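Local coordinates for conjugal transfer protein TRWB (Escherichia coli, PDB 1E9R) that probably couples DNA processing to DNA transport in bacterial conjugation, as a ring-forming P-loop NTPase resembling ring helicases and F1-ATPase, at residues F14-G20 / E362-D368; E52-V58 / L309-L315; S133-R137 / V213-L218; A254-L258 / A289-K293. All blocks are in the same frame, centred on the assembly; numbering follows the deposited sequence.

Contact 1: F14-G20 / E362-D368; sequences FKRFLRG and EHEVERD
An antiparallel beta pairing with two classic bulges joins F14-G20, near the N-terminus, to E362-D368, the middle strand of a three-stranded sheet whose other edge is 384-390. The short strand 16-18 runs at 148° to 362-368, with axes 4.7 Å apart. R16 faces E366 and R19 faces E364 in hydrogen-bonded pairs; F17 faces V365 and G20 faces H363 in non-hydrogen-bonded pairs.

Backbone bonds define both bulges. K15 N and R16 N share E366 O (2.8 and 3.2 Å), while E366 N returns to R16 O at 2.8 Å. L18 N lies 2.9 Å from E364 O, R19 N reaches the same oxygen weakly at 3.4 Å, and E364 N meets R19 O at 2.7 Å. L18 (phi/psi -102/-62°) and G20 (phi 104°) break the extended conformation; a CB on G20 would clash with E362 O.

Charged side chains pair on the face of R16, R19, E364 and E366. R19, off-rotamer (chi1 18°, chi2 123°), binds E364 OE1 (chi1 t) through NH1 at 2.9 Å; its guanidinium also binds E396 and the carbonyl of R390, both of a neighbouring subunit. The R16 NH1 to E366 OE1 salt bridge (E366 chi1 m) is longer, 3.2 Å, and its hydrogen bond weak.

Apolar contacts gather around F14 (chi1 p) and F17 (chi1 t). F17 CE2 lies 3.9 Å from H363 CB, and V365 CG2 makes a CH-pi contact 3.6 Å from the F14 ring centroid.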
loop_
_atom_site.group_PDB
_atom_site.type_symbol
_atom_site.label_atom_id
_atom_site.label_comp_id
_atom_site.label_asym_id
_atom_site.label_seq_id
_atom_site.Cartn_x
_atom_site.Cartn_y
_atom_site.Cartn_z
ATOM N N PHE B 14 5.583 31.476 30.218
ATOM C CA PHE B 14 4.269 31.186 30.761
ATOM C C PHE B 14 4.165 31.289 32.278
ATOM O O PHE B 14 5.167 31.309 32.995
ATOM C CB PHE B 14 3.799 29.802 30.320
ATOM C CG PHE B 14 4.791 28.698 30.572
ATOM C CD1 PHE B 14 5.818 28.447 29.662
ATOM C CD2 PHE B 14 4.673 27.876 31.694
ATOM C CE1 PHE B 14 6.715 27.384 29.856
ATOM C CE2 PHE B 14 5.561 26.816 31.900
ATOM C CZ PHE B 14 6.588 26.568 30.972
ATOM N N LYS B 15 2.927 31.342 32.756
ATOM C CA LYS B 15 2.651 31.463 34.175
ATOM C C LYS B 15 2.794 30.120 34.866
ATOM O O LYS B 15 3.609 29.977 35.777
ATOM C CB LYS B 15 1.230 32.004 34.388
ATOM C CG LYS B 15 1.004 32.756 35.705
ATOM C CD LYS B 15 -0.461 33.202 35.837
ATOM C CE LYS B 15 -0.663 34.263 36.927
ATOM N NZ LYS B 15 -0.256 33.792 38.282
ATOM N N ARG B 16 2.025 29.133 34.412
ATOM C CA ARG B 16 2.034 27.811 35.033
ATOM C C ARG B 16 2.123 26.615 34.101
ATOM O O ARG B 16 1.427 26.544 33.096
ATOM C CB ARG B 16 0.783 27.656 35.887
ATOM C CG ARG B 16 0.514 26.251 36.388
ATOM C CD ARG B 16 -0.745 26.259 37.240
ATOM N NE ARG B 16 -0.532 27.160 38.365
ATOM C CZ ARG B 16 -1.422 27.999 38.887
ATOM N NH1 ARG B 16 -2.654 28.094 38.398
ATOM N NH2 ARG B 16 -1.061 28.757 39.916
ATOM N N PHE B 17 2.977 25.666 34.466
ATOM C CA PHE B 17 3.154 24.446 33.693
ATOM C C PHE B 17 2.125 23.448 34.199
ATOM O O PHE B 17 2.016 23.231 35.402
ATOM C CB PHE B 17 4.566 23.891 33.893
ATOM C CG PHE B 17 4.753 22.499 33.363
ATOM C CD1 PHE B 17 4.370 21.394 34.119
ATOM C CD2 PHE B 17 5.273 22.286 32.089
ATOM C CE1 PHE B 17 4.500 20.094 33.610
ATOM C CE2 PHE B 17 5.403 20.995 31.576
ATOM C CZ PHE B 17 5.013 19.898 32.342
ATOM N N LEU B 18 1.371 22.840 33.288
ATOM C CA LEU B 18 0.345 21.879 33.673
ATOM C C LEU B 18 0.744 20.425 33.479
ATOM O O LEU B 18 0.797 19.660 34.431
ATOM C CB LEU B 18 -0.947 22.151 32.901
ATOM C CG LEU B 18 -1.687 23.423 33.299
ATOM C CD1 LEU B 18 -2.847 23.703 32.350
ATOM C CD2 LEU B 18 -2.179 23.248 34.722
ATOM N N ARG B 19 1.018 20.031 32.243
ATOM C CA ARG B 19 1.375 18.640 31.969
ATOM C C ARG B 19 2.210 18.494 30.706
ATOM O O ARG B 19 2.321 19.426 29.910
ATOM C CB ARG B 19 0.098 17.791 31.842
ATOM C CG ARG B 19 -1.153 18.619 31.591
ATOM C CD ARG B 19 -1.921 18.245 30.334
ATOM N NE ARG B 19 -2.624 16.972 30.432
ATOM C CZ ARG B 19 -3.798 16.704 29.854
ATOM N NH1 ARG B 19 -4.433 17.621 29.132
ATOM N NH2 ARG B 19 -4.330 15.496 29.981
ATOM N N GLY B 20 2.795 17.315 30.522
ATOM C CA GLY B 20 3.599 17.079 29.337
ATOM C C GLY B 20 5.103 17.089 29.562
ATOM O O GLY B 20 5.597 16.721 30.637
ATOM N N GLU B 362 4.882 17.656 23.552
ATOM C CA GLU B 362 4.206 18.922 23.848
ATOM C C GLU B 362 4.008 19.079 25.351
ATOM O O GLU B 362 4.203 18.142 26.130
ATOM C CB GLU B 362 2.798 18.975 23.242
ATOM C CG GLU B 362 2.644 18.600 21.795
ATOM C CD GLU B 362 1.256 18.959 21.275
ATOM O OE1 GLU B 362 0.249 18.630 21.953
ATOM O OE2 GLU B 362 1.176 19.571 20.184
ATOM N N HIS B 363 3.589 20.274 25.743
ATOM C CA HIS B 363 3.285 20.547 27.138
ATOM C C HIS B 363 1.995 21.367 27.154
ATOM O O HIS B 363 1.660 22.010 26.161
ATOM C CB HIS B 363 4.451 21.300 27.834
ATOM C CG HIS B 363 4.743 22.667 27.283
ATOM N ND1 HIS B 363 5.914 23.338 27.562
ATOM C CD2 HIS B 363 4.010 23.504 26.509
ATOM C CE1 HIS B 363 5.889 24.529 26.988
ATOM N NE2 HIS B 363 4.744 24.656 26.343
ATOM N N GLU B 364 1.237 21.289 28.240
ATOM C CA GLU B 364 0.039 22.100 28.343
ATOM C C GLU B 364 0.472 23.152 29.356
ATOM O O GLU B 364 1.078 22.831 30.379
ATOM C CB GLU B 364 -1.153 21.290 28.827
ATOM C CG GLU B 364 -2.449 22.030 28.600
ATOM C CD GLU B 364 -3.638 21.123 28.605
ATOM O OE1 GLU B 364 -3.813 20.394 29.599
ATOM O OE2 GLU B 364 -4.399 21.139 27.612
ATOM N N VAL B 365 0.151 24.404 29.065
ATOM C CA VAL B 365 0.608 25.522 29.872
ATOM C C VAL B 365 -0.430 26.650 29.997
ATOM O O VAL B 365 -1.321 26.762 29.163
ATOM C CB VAL B 365 1.920 26.035 29.192
ATOM C CG1 VAL B 365 2.056 27.505 29.327
ATOM C CG2 VAL B 365 3.124 25.295 29.751
ATOM N N GLU B 366 -0.324 27.469 31.048
ATOM C CA GLU B 366 -1.231 28.613 31.239
ATOM C C GLU B 366 -0.410 29.887 31.084
ATOM O O GLU B 366 0.664 30.012 31.679
ATOM C CB GLU B 366 -1.880 28.600 32.624
ATOM C CG GLU B 366 -2.730 27.380 32.886
ATOM C CD GLU B 366 -3.500 27.462 34.188
ATOM O OE1 GLU B 366 -2.914 27.895 35.205
ATOM O OE2 GLU B 366 -4.688 27.074 34.198
ATOM N N ARG B 367 -0.916 30.827 30.288
ATOM C CA ARG B 367 -0.219 32.088 30.035
ATOM C C ARG B 367 -1.068 33.343 30.228
ATOM O O ARG B 367 -2.284 33.318 30.051
ATOM C CB ARG B 367 0.327 32.093 28.611
ATOM C CG ARG B 367 1.826 32.064 28.526
ATOM C CD ARG B 367 2.260 32.466 27.146
ATOM N NE ARG B 367 1.841 31.495 26.145
ATOM C CZ ARG B 367 2.496 30.371 25.863
ATOM N NH1 ARG B 367 3.617 30.055 26.503
ATOM N NH2 ARG B 367 2.026 29.561 24.925
ATOM N N ASP B 368 -0.412 34.445 30.581
ATOM C CA ASP B 368 -1.101 35.717 30.764
ATOM C C ASP B 368 -1.369 36.278 29.386
ATOM O O ASP B 368 -0.450 36.415 28.584
ATOM C CB ASP B 368 -0.229 36.694 31.555
ATOM C CG ASP B 368 -0.269 36.433 33.055
ATOM O OD1 ASP B 368 -1.146 35.661 33.501
ATOM O OD2 ASP B 368 0.569 37.005 33.791
#

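Contact 2: E52-V58 / L309-L315; sequences EPRHLLV and LRVVAGL
Strand 56-58 lies parallel to strand 309-315 at the centre of the large mixed sheet of a P-loop NTPase fold, their axes 4.8 Å apart and inclined by 20°. L56 pairs with V312, L57 with A313 and V58 with G314.

The first segment enters through a 3-10 turn, 52-54. E52 (chi1 m, chi2 t) directs OE1 to R310 NE at 2.6 Å, a salt bridge with a weaker branch to NH2 at 3.1 Å; its other oxygen, OE2, pairs with R80. P53 follows, its CB over one face of the R310 guanidinium and its CA 3.6 Å from L309 O. H55 has positive phi (67/160°) and chi1 m; its ND1 accepts a hydrogen bond from V311 N at 3.0 Å, a side-chain bond just before the backbone bonds of the strand begin.

Those bonds alternate in direction: L56 N to V311 O (3.0 Å), A313 N to L56 O (3.0 Å), V58 N to A313 O (2.8 Å) and L315 N to V58 O (2.9 Å). L56 and V58 share a face with V312, packing against helix 66-79; L56 CD2 and V58 CG2 lie 4.2 and 4.3 Å from V312 CG1. On the other face L57 CD1 reaches L315 CB at 4.1 Å.

Because H55 ND1 accepts the V311 amide proton, that nitrogen must itself be unprotonated here, while the buried charge of R310 is met by E52.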
loop_
_atom_site.group_PDB
_atom_site.type_symbol
_atom_site.label_atom_id
_atom_site.label_comp_id
_atom_site.label_asym_id
_atom_site.label_seq_id
_atom_site.Cartn_x
_atom_site.Cartn_y
_atom_site.Cartn_z
ATOM N N GLU B 52 21.163 3.554 32.328
ATOM C CA GLU B 52 22.207 2.878 31.569
ATOM C C GLU B 52 21.799 1.585 30.862
ATOM O O GLU B 52 22.002 1.446 29.658
ATOM C CB GLU B 52 23.403 2.605 32.472
ATOM C CG GLU B 52 24.201 3.829 32.788
ATOM C CD GLU B 52 25.305 3.528 33.754
ATOM O OE1 GLU B 52 25.731 2.358 33.815
ATOM O OE2 GLU B 52 25.745 4.462 34.446
ATOM N N PRO B 53 21.234 0.617 31.601
ATOM C CA PRO B 53 20.831 -0.640 30.972
ATOM C C PRO B 53 19.503 -0.588 30.211
ATOM O O PRO B 53 19.010 -1.621 29.750
ATOM C CB PRO B 53 20.816 -1.612 32.143
ATOM C CG PRO B 53 20.357 -0.753 33.259
ATOM C CD PRO B 53 21.131 0.522 33.067
ATOM N N ARG B 54 18.927 0.610 30.082
ATOM C CA ARG B 54 17.681 0.787 29.336
ATOM C C ARG B 54 17.996 1.426 27.973
ATOM O O ARG B 54 17.108 1.782 27.203
ATOM C CB ARG B 54 16.662 1.610 30.142
ATOM C CG ARG B 54 15.986 0.787 31.250
ATOM C CD ARG B 54 14.817 1.521 31.951
ATOM N NE ARG B 54 15.226 2.725 32.692
ATOM C CZ ARG B 54 14.394 3.514 33.380
ATOM N NH1 ARG B 54 13.096 3.236 33.429
ATOM N NH2 ARG B 54 14.857 4.585 34.024
ATOM N N HIS B 55 19.290 1.568 27.706
ATOM C CA HIS B 55 19.811 2.053 26.433
ATOM C C HIS B 55 19.566 3.488 26.003
ATOM O O HIS B 55 18.650 4.156 26.480
ATOM C CB HIS B 55 19.360 1.077 25.343
ATOM C CG HIS B 55 19.398 -0.350 25.791
ATOM N ND1 HIS B 55 20.545 -0.944 26.272
ATOM C CD2 HIS B 55 18.408 -1.261 25.947
ATOM C CE1 HIS B 55 20.257 -2.157 26.712
ATOM N NE2 HIS B 55 18.968 -2.374 26.527
ATOM N N LEU B 56 20.411 3.935 25.075
ATOM C CA LEU B 56 20.387 5.290 24.556
ATOM C C LEU B 56 20.464 5.351 23.039
ATOM O O LEU B 56 21.367 4.768 22.421
ATOM C CB LEU B 56 21.571 6.072 25.125
ATOM C CG LEU B 56 21.677 7.540 24.707
ATOM C CD1 LEU B 56 20.591 8.337 25.414
ATOM C CD2 LEU B 56 23.045 8.098 25.072
ATOM N N LEU B 57 19.528 6.084 22.446
ATOM C CA LEU B 57 19.484 6.260 21.002
ATOM C C LEU B 57 19.912 7.689 20.681
ATOM O O LEU B 57 19.292 8.634 21.137
ATOM C CB LEU B 57 18.067 5.989 20.490
ATOM C CG LEU B 57 17.879 6.009 18.973
ATOM C CD1 LEU B 57 18.809 5.000 18.319
ATOM C CD2 LEU B 57 16.446 5.674 18.638
ATOM N N VAL B 58 20.989 7.848 19.917
ATOM C CA VAL B 58 21.484 9.177 19.549
ATOM C C VAL B 58 21.095 9.481 18.110
ATOM O O VAL B 58 21.741 9.025 17.173
ATOM C CB VAL B 58 23.014 9.260 19.680
ATOM C CG1 VAL B 58 23.482 10.649 19.348
ATOM C CG2 VAL B 58 23.427 8.886 21.082
ATOM N N LEU B 309 23.962 -5.360 30.067
ATOM C CA LEU B 309 24.163 -4.820 28.725
ATOM C C LEU B 309 23.618 -3.407 28.630
ATOM O O LEU B 309 22.466 -3.141 29.000
ATOM C CB LEU B 309 23.459 -5.701 27.690
ATOM C CG LEU B 309 23.891 -5.698 26.215
ATOM C CD1 LEU B 309 22.698 -5.315 25.352
ATOM C CD2 LEU B 309 25.075 -4.767 25.989
ATOM N N ARG B 310 24.467 -2.513 28.131
ATOM C CA ARG B 310 24.138 -1.108 27.960
ATOM C C ARG B 310 24.478 -0.768 26.525
ATOM O O ARG B 310 25.652 -0.757 26.152
ATOM C CB ARG B 310 24.978 -0.249 28.903
ATOM C CG ARG B 310 24.745 -0.557 30.367
ATOM C CD ARG B 310 25.980 -0.241 31.191
ATOM N NE ARG B 310 25.659 0.023 32.592
ATOM C CZ ARG B 310 25.158 -0.869 33.439
ATOM N NH1 ARG B 310 24.918 -2.116 33.042
ATOM N NH2 ARG B 310 24.905 -0.506 34.694
ATOM N N VAL B 311 23.454 -0.491 25.721
ATOM C CA VAL B 311 23.670 -0.163 24.314
ATOM C C VAL B 311 23.492 1.319 23.991
ATOM O O VAL B 311 22.560 1.967 24.470
ATOM C CB VAL B 311 22.721 -0.977 23.396
ATOM C CG1 VAL B 311 23.038 -0.697 21.921
ATOM C CG2 VAL B 311 22.847 -2.466 23.719
ATOM N N VAL B 312 24.405 1.848 23.185
ATOM C CA VAL B 312 24.351 3.239 22.755
ATOM C C VAL B 312 24.475 3.151 21.249
ATOM O O VAL B 312 25.479 2.665 20.732
ATOM C CB VAL B 312 25.525 4.063 23.315
ATOM C CG1 VAL B 312 25.448 5.491 22.806
ATOM C CG2 VAL B 312 25.497 4.039 24.837
ATOM N N ALA B 313 23.444 3.602 20.548
ATOM C CA ALA B 313 23.447 3.522 19.095
ATOM C C ALA B 313 23.175 4.855 18.436
ATOM O O ALA B 313 22.299 5.602 18.858
ATOM C CB ALA B 313 22.412 2.485 18.626
ATOM N N GLY B 314 23.947 5.156 17.403
ATOM C CA GLY B 314 23.748 6.390 16.671
ATOM C C GLY B 314 22.793 6.063 15.537
ATOM O O GLY B 314 22.761 4.917 15.071
ATOM N N LEU B 315 22.016 7.049 15.093
ATOM C CA LEU B 315 21.059 6.847 14.005
ATOM C C LEU B 315 20.931 8.138 13.228
ATOM O O LEU B 315 20.341 9.085 13.730
ATOM C CB LEU B 315 19.682 6.468 14.560
ATOM C CG LEU B 315 18.586 6.194 13.523
ATOM C CD1 LEU B 315 18.954 4.942 12.738
ATOM C CD2 LEU B 315 17.234 6.016 14.206
#

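Contact 3: S133-R137 / V213-L218; sequences SVVPR and VLSDKL
Two helix ends meet in an all-helical part of the chain: 133-137 carries the last two residues of helix 126-134 and the extended residues after it, and 213-218 the C-terminal part of helix 201-217. V135 (phi/psi -112/85°) is the first residue to leave the helical conformation, and its CA lies 6.4 Å from that of K217, the closest CA-CA pair of the two segments. No hydrogen bond crosses between the segments.

The CA-CB bond of V213 (chi1 t) points toward 133-137, and its CG1 lies 3.5 Å from CG1 of V135, also t. One residue on, L214 turns the end of its side chain inward, so that its CD1 lies 3.9 Å from V135 CG2; helices 141-163 and 169-178 also pack on L214. K217 N bonds to V213 O at 2.9 Å, which returns the chain to the contact face after one helical turn. There K217 CB lies 3.7 Å from V134 O, and the aliphatic chain, m at chi1 and chi2, runs past V135 to P136, while NZ forms a salt bridge with E292. A bound sulfate lies about 6 Å from this side chain. L218 N bonds to L214 O at 3.0 Å; L218 (chi1 m, chi2 t) completes the packing with CD2 3.8 Å from V134 CG1.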
loop_
_atom_site.group_PDB
_atom_site.type_symbol
_atom_site.label_atom_id
_atom_site.label_comp_id
_atom_site.label_asym_id
_atom_site.label_seq_id
_atom_site.Cartn_x
_atom_site.Cartn_y
_atom_site.Cartn_z
ATOM N N SER B 133 23.537 -15.233 12.842
ATOM C CA SER B 133 24.480 -14.105 12.933
ATOM C C SER B 133 25.242 -13.925 11.630
ATOM O O SER B 133 25.471 -12.804 11.178
ATOM C CB SER B 133 25.493 -14.334 14.056
ATOM O OG SER B 133 24.856 -14.419 15.316
ATOM N N VAL B 134 25.635 -15.046 11.036
ATOM C CA VAL B 134 26.371 -15.049 9.773
ATOM C C VAL B 134 25.459 -14.614 8.631
ATOM O O VAL B 134 25.857 -13.845 7.764
ATOM C CB VAL B 134 26.926 -16.462 9.468
ATOM C CG1 VAL B 134 27.604 -16.481 8.110
ATOM C CG2 VAL B 134 27.899 -16.877 10.560
ATOM N N VAL B 135 24.232 -15.122 8.645
ATOM C CA VAL B 135 23.238 -14.799 7.633
ATOM C C VAL B 135 22.103 -13.976 8.273
ATOM O O VAL B 135 21.067 -14.521 8.686
ATOM C CB VAL B 135 22.655 -16.095 7.019
ATOM C CG1 VAL B 135 21.711 -15.757 5.880
ATOM C CG2 VAL B 135 23.788 -16.993 6.544
ATOM N N PRO B 136 22.282 -12.649 8.365
ATOM C CA PRO B 136 21.226 -11.832 8.971
ATOM C C PRO B 136 19.872 -11.939 8.273
ATOM O O PRO B 136 19.753 -12.509 7.179
ATOM C CB PRO B 136 21.815 -10.417 8.955
ATOM C CG PRO B 136 22.815 -10.454 7.856
ATOM C CD PRO B 136 23.437 -11.821 7.983
ATOM N N ARG B 137 18.847 -11.399 8.931
ATOM C CA ARG B 137 17.486 -11.445 8.417
ATOM C C ARG B 137 17.354 -10.779 7.060
ATOM O O ARG B 137 17.988 -9.760 6.782
ATOM C CB ARG B 137 16.536 -10.776 9.402
ATOM C CG ARG B 137 16.460 -11.454 10.738
ATOM C CD ARG B 137 15.904 -12.845 10.619
ATOM N NE ARG B 137 15.738 -13.427 11.946
ATOM C CZ ARG B 137 15.352 -14.675 12.181
ATOM N NH1 ARG B 137 15.084 -15.495 11.172
ATOM N NH2 ARG B 137 15.245 -15.109 13.432
ATOM N N VAL B 213 22.851 -16.831 -1.213
ATOM C CA VAL B 213 22.937 -16.101 0.042
ATOM C C VAL B 213 24.334 -16.270 0.602
ATOM O O VAL B 213 25.005 -15.294 0.900
ATOM C CB VAL B 213 21.936 -16.629 1.092
ATOM C CG1 VAL B 213 22.182 -15.958 2.424
ATOM C CG2 VAL B 213 20.517 -16.367 0.633
ATOM N N LEU B 214 24.764 -17.518 0.734
ATOM C CA LEU B 214 26.081 -17.836 1.273
ATOM C C LEU B 214 27.223 -17.259 0.446
ATOM O O LEU B 214 28.273 -16.912 0.985
ATOM C CB LEU B 214 26.239 -19.350 1.395
ATOM C CG LEU B 214 25.947 -20.005 2.747
ATOM C CD1 LEU B 214 25.031 -19.141 3.597
ATOM C CD2 LEU B 214 25.347 -21.381 2.494
ATOM N N SER B 215 27.024 -17.157 -0.859
ATOM C CA SER B 215 28.053 -16.588 -1.714
ATOM C C SER B 215 28.216 -15.108 -1.361
ATOM O O SER B 215 29.295 -14.542 -1.517
ATOM C CB SER B 215 27.662 -16.740 -3.193
ATOM O OG SER B 215 27.461 -15.475 -3.808
ATOM N N ASP B 216 27.142 -14.488 -0.873
ATOM C CA ASP B 216 27.170 -13.078 -0.507
ATOM C C ASP B 216 27.673 -12.845 0.901
ATOM O O ASP B 216 28.384 -11.877 1.153
ATOM C CB ASP B 216 25.776 -12.442 -0.624
ATOM C CG ASP B 216 25.277 -12.361 -2.061
ATOM O OD1 ASP B 216 26.102 -12.107 -2.969
ATOM O OD2 ASP B 216 24.056 -12.532 -2.285
ATOM N N LYS B 217 27.310 -13.734 1.815
ATOM C CA LYS B 217 27.694 -13.569 3.210
ATOM C C LYS B 217 29.064 -14.077 3.641
ATOM O O LYS B 217 29.773 -13.401 4.387
ATOM C CB LYS B 217 26.630 -14.196 4.125
ATOM C CG LYS B 217 25.215 -13.739 3.840
ATOM C CD LYS B 217 25.093 -12.238 3.861
ATOM C CE LYS B 217 23.754 -11.796 3.306
ATOM N NZ LYS B 217 23.704 -10.320 3.119
ATOM N N LEU B 218 29.442 -15.255 3.165
ATOM C CA LEU B 218 30.693 -15.876 3.569
ATOM C C LEU B 218 32.051 -15.310 3.168
ATOM O O LEU B 218 32.997 -15.384 3.954
ATOM C CB LEU B 218 30.656 -17.350 3.192
ATOM C CG LEU B 218 29.584 -18.151 3.931
ATOM C CD1 LEU B 218 29.622 -19.616 3.502
ATOM C CD2 LEU B 218 29.816 -18.027 5.421
#

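Contact 4: A254-L258 / A289-K293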
loop_
_atom_site.group_PDB
_atom_site.type_symbol
_atom_site.label_atom_id
_atom_site.label_comp_id
_atom_site.label_asym_id
_atom_site.label_seq_id
_atom_site.Cartn_x
_atom_site.Cartn_y
_atom_site.Cartn_z
ATOM N N ALA B 254 31.669 -4.030 1.748
ATOM C CA ALA B 254 32.172 -5.392 1.687
ATOM C C ALA B 254 32.178 -6.072 3.055
ATOM O O ALA B 254 31.958 -7.283 3.160
ATOM C CB ALA B 254 33.579 -5.391 1.098
ATOM N N LEU B 255 32.424 -5.287 4.100
ATOM C CA LEU B 255 32.496 -5.820 5.452
ATOM C C LEU B 255 31.180 -5.824 6.209
ATOM O O LEU B 255 31.090 -6.399 7.285
ATOM C CB LEU B 255 33.549 -5.049 6.255
ATOM C CG LEU B 255 35.002 -5.370 5.897
ATOM C CD1 LEU B 255 35.950 -4.396 6.570
ATOM C CD2 LEU B 255 35.310 -6.802 6.319
ATOM N N ARG B 256 30.159 -5.190 5.649
ATOM C CA ARG B 256 28.846 -5.114 6.291
ATOM C C ARG B 256 28.360 -6.444 6.899
ATOM O O ARG B 256 27.991 -6.503 8.075
ATOM C CB ARG B 256 27.822 -4.577 5.289
ATOM C CG ARG B 256 26.528 -4.121 5.896
ATOM C CD ARG B 256 25.665 -3.481 4.837
ATOM N NE ARG B 256 24.456 -2.878 5.399
ATOM C CZ ARG B 256 23.212 -3.296 5.157
ATOM N NH1 ARG B 256 23.001 -4.336 4.351
ATOM N NH2 ARG B 256 22.175 -2.672 5.721
ATOM N N PRO B 257 28.346 -7.534 6.113
ATOM C CA PRO B 257 27.882 -8.785 6.726
ATOM C C PRO B 257 28.749 -9.359 7.861
ATOM O O PRO B 257 28.222 -9.934 8.816
ATOM C CB PRO B 257 27.754 -9.737 5.526
ATOM C CG PRO B 257 28.649 -9.161 4.510
ATOM C CD PRO B 257 28.454 -7.680 4.654
ATOM N N LEU B 258 30.071 -9.202 7.763
ATOM C CA LEU B 258 30.989 -9.700 8.795
ATOM C C LEU B 258 30.809 -8.922 10.090
ATOM O O LEU B 258 30.661 -9.516 11.156
ATOM C CB LEU B 258 32.454 -9.569 8.356
ATOM C CG LEU B 258 33.388 -10.700 8.830
ATOM C CD1 LEU B 258 34.826 -10.208 8.842
ATOM C CD2 LEU B 258 32.988 -11.183 10.211
ATOM N N ALA B 289 21.624 1.788 11.352
ATOM C CA ALA B 289 21.113 1.447 10.024
ATOM C C ALA B 289 22.166 1.054 8.968
ATOM O O ALA B 289 21.815 0.772 7.826
ATOM C CB ALA B 289 20.246 2.591 9.498
ATOM N N SER B 290 23.443 1.036 9.346
ATOM C CA SER B 290 24.520 0.654 8.431
ATOM C C SER B 290 24.792 -0.830 8.516
ATOM O O SER B 290 25.423 -1.405 7.626
ATOM C CB SER B 290 25.813 1.398 8.747
ATOM O OG SER B 290 25.755 2.706 8.220
ATOM N N LEU B 291 24.336 -1.439 9.603
ATOM C CA LEU B 291 24.504 -2.865 9.798
ATOM C C LEU B 291 23.333 -3.548 9.101
ATOM O O LEU B 291 22.414 -2.875 8.646
ATOM C CB LEU B 291 24.485 -3.200 11.292
ATOM C CG LEU B 291 25.589 -2.616 12.185
ATOM C CD1 LEU B 291 25.368 -3.064 13.609
ATOM C CD2 LEU B 291 26.949 -3.071 11.712
ATOM N N GLU B 292 23.368 -4.871 8.991
ATOM C CA GLU B 292 22.255 -5.578 8.366
ATOM C C GLU B 292 21.121 -5.684 9.387
ATOM O O GLU B 292 21.247 -5.212 10.529
ATOM C CB GLU B 292 22.672 -6.988 7.912
ATOM C CG GLU B 292 23.744 -7.014 6.829
ATOM C CD GLU B 292 23.456 -8.020 5.712
ATOM O OE1 GLU B 292 22.317 -8.532 5.633
ATOM O OE2 GLU B 292 24.371 -8.289 4.900
ATOM N N LYS B 293 20.008 -6.290 8.981
ATOM C CA LYS B 293 18.888 -6.466 9.889
ATOM C C LYS B 293 19.291 -7.563 10.876
ATOM O O LYS B 293 19.166 -8.752 10.578
ATOM C CB LYS B 293 17.652 -6.874 9.097
ATOM C CG LYS B 293 16.424 -7.112 9.936
ATOM C CD LYS B 293 15.213 -7.329 9.062
ATOM C CE LYS B 293 13.970 -7.570 9.899
ATOM N NZ LYS B 293 12.755 -7.555 9.036
#
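R256 makes the one hydrogen bond between these segments: its NE donates to S290 O at 2.8 Å. The side chain leaves helix 252-269 fully extended, t through chi1 to chi3, and carries the guanidinium over the backbone of 289-293, which has no regular secondary structure. R256 NH2 comes within 2.9 Å of L291 O, but the angle is too poor for a hydrogen bond. E292 CG lies over one face of the guanidinium, 3.7 Å from R256 NH1. Its OE2 is 4.2 Å from the same NH1 and well out of the guanidinium plane, so the charges are merely near each other; the salt-bridge partner of E292 is K217. Packing is slight beyond this, with P257 CB 3.7 Å from E292 OE2. The L291 side chain turns away from 254-258 to lie on I259, S260 and V263 farther along the helix, where S260 OG also bonds E292 N. Thus 254-258 meets 289-293 through a main-chain acceptor rather than an ion pair, the nearby carboxylate being committed to a lysine.

How the contacts relate
Contacts 3 and 4 form one continuous region, their centres 10 Å apart: K217 NZ bridges to E292 OE2 at 2.8 Å, and R137 N lies 3.1 Å from K293 O, probably hydrogen-bonded. Contact 4 also meets contact 2, where L315 CD1 packs on A289 CB at 4.2 Å, so the helical part is linked step by step to the central sheet. In contact 2, V58 touches the probable Walker A loop that follows its strand, whose backbone amides appear to hold a sulfate, consistent with a nucleotide-phosphate site. Contact 1 stands apart, its centre 31 Å from that of contact 2; contacts 1 and 3, 53 Å apart between centres, lie on opposite sides of the chain's centre.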